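Local structure of lysosome-associated membrane glycoprotein 1 (Mus musculus, 5GV0) at residues A[6-9]-A[14-17]. The protein is a glycoprotein of the lysosomal membrane that assembles with other LAMP molecules, here represented by its membrane-proximal luminal domain. Sequence-based numbering, arbitrary orientation.
Sequences KYNV and GTCL
Val9 and Leu17 form an antiparallel hydrogen-bonded pair, Val9 N donating to Leu17 O (2.9 Å), with an angle of 127° between the N-to-C directions of the two short segments, well short of antiparallel. The carbonyl of Val9 serves two amides: Cys16 N lies 2.8 Å from Val9 O, and Leu17 N makes a weak second bond to the same oxygen. Two residues thus oppose one, the classic beta bulge, here in the hairpin of strands 5-11 and 14-30, part of the larger, mixed sheet of this LAMP luminal domain. The side chains of Val9 and Leu17 lie on the same face of the sheet, where Val9 CG2 meets Leu17 CD2 at 3.8 Å and Leu60 of strand 57-64 packs on both. A chi1 of 178° turns the second methyl of Val9, CG1, to within 3.7 Å of Cys16 SG, the sulfur bonded to Cys53. The side chains of Asn8 and Thr15 cross at about a right angle; Asn8 OD1 comes within 3.2 Å of the methyl CG2 of Thr15, a van der Waals contact, while the hydroxyl OG1 of Thr15 is hydrogen-bonded to Asp150 OD1 and Thr10 OG1.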
loop_
_atom_site.group_PDB
_atom_site.type_symbol
_atom_site.label_atom_id
_atom_site.label_comp_id
_atom_site.label_asym_id
_atom_site.label_seq_id
_atom_site.Cartn_x
_atom_site.Cartn_y
_atom_site.Cartn_z
ATOM N N LYS A 6 4.786 -7.815 -7.979
ATOM C CA LYS A 6 5.311 -6.676 -8.707
ATOM C C LYS A 6 4.189 -5.859 -9.323
ATOM O O LYS A 6 3.167 -6.389 -9.774
ATOM C CB LYS A 6 6.299 -7.149 -9.776
ATOM C CG LYS A 6 7.474 -7.913 -9.173
ATOM C CD LYS A 6 8.578 -8.187 -10.179
ATOM C CE LYS A 6 9.671 -9.042 -9.551
ATOM N NZ LYS A 6 10.163 -8.458 -8.272
ATOM N N TYR A 7 4.382 -4.547 -9.320
ATOM C CA TYR A 7 3.385 -3.613 -9.827
ATOM C C TYR A 7 4.041 -2.537 -10.675
ATOM O O TYR A 7 5.112 -2.039 -10.337
ATOM C CB TYR A 7 2.623 -2.958 -8.670
ATOM C CG TYR A 7 2.023 -3.931 -7.673
ATOM C CD1 TYR A 7 0.755 -4.457 -7.871
ATOM C CD2 TYR A 7 2.717 -4.305 -6.533
ATOM C CE1 TYR A 7 0.194 -5.340 -6.960
ATOM C CE2 TYR A 7 2.168 -5.184 -5.620
ATOM C CZ TYR A 7 0.908 -5.695 -5.840
ATOM O OH TYR A 7 0.355 -6.567 -4.927
ATOM N N ASN A 8 3.375 -2.172 -11.764
ATOM C CA ASN A 8 3.818 -1.103 -12.650
ATOM C C ASN A 8 2.591 -0.276 -13.007
ATOM O O ASN A 8 1.627 -0.813 -13.536
ATOM C CB ASN A 8 4.494 -1.685 -13.897
ATOM C CG ASN A 8 4.802 -0.643 -14.954
ATOM O OD1 ASN A 8 5.287 0.444 -14.656
ATOM N ND2 ASN A 8 4.530 -0.983 -16.207
ATOM N N VAL A 9 2.601 1.008 -12.670
ATOM C CA VAL A 9 1.512 1.899 -13.052
ATOM C C VAL A 9 2.039 2.884 -14.084
ATOM O O VAL A 9 3.008 3.600 -13.829
ATOM C CB VAL A 9 0.927 2.650 -11.834
ATOM C CG1 VAL A 9 -0.173 3.618 -12.264
ATOM C CG2 VAL A 9 0.396 1.661 -10.803
ATOM N N GLY A 14 4.235 8.241 -18.867
ATOM C CA GLY A 14 4.956 7.005 -18.652
ATOM C C GLY A 14 4.749 6.444 -17.260
ATOM O O GLY A 14 3.741 6.716 -16.610
ATOM N N THR A 15 5.716 5.658 -16.810
ATOM C CA THR A 15 5.618 4.969 -15.529
ATOM C C THR A 15 5.659 5.946 -14.359
ATOM O O THR A 15 6.550 6.789 -14.277
ATOM C CB THR A 15 6.744 3.943 -15.385
ATOM O OG1 THR A 15 6.625 2.971 -16.427
ATOM C CG2 THR A 15 6.663 3.231 -14.051
ATOM N N CYS A 16 4.680 5.843 -13.461
ATOM C CA CYS A 16 4.641 6.711 -12.292
ATOM C C CYS A 16 4.683 5.924 -10.986
ATOM O O CYS A 16 4.730 6.515 -9.915
ATOM C CB CYS A 16 3.394 7.599 -12.314
ATOM S SG CYS A 16 1.841 6.727 -12.013
ATOM N N LEU A 17 4.650 4.598 -11.064
ATOM C CA LEU A 17 4.819 3.780 -9.870
ATOM C C LEU A 17 5.458 2.462 -10.241
ATOM O O LEU A 17 5.010 1.799 -11.178
ATOM C CB LEU A 17 3.479 3.520 -9.170
ATOM C CG LEU A 17 3.532 2.789 -7.823
ATOM C CD1 LEU A 17 3.993 3.698 -6.686
ATOM C CD2 LEU A 17 2.165 2.207 -7.511
#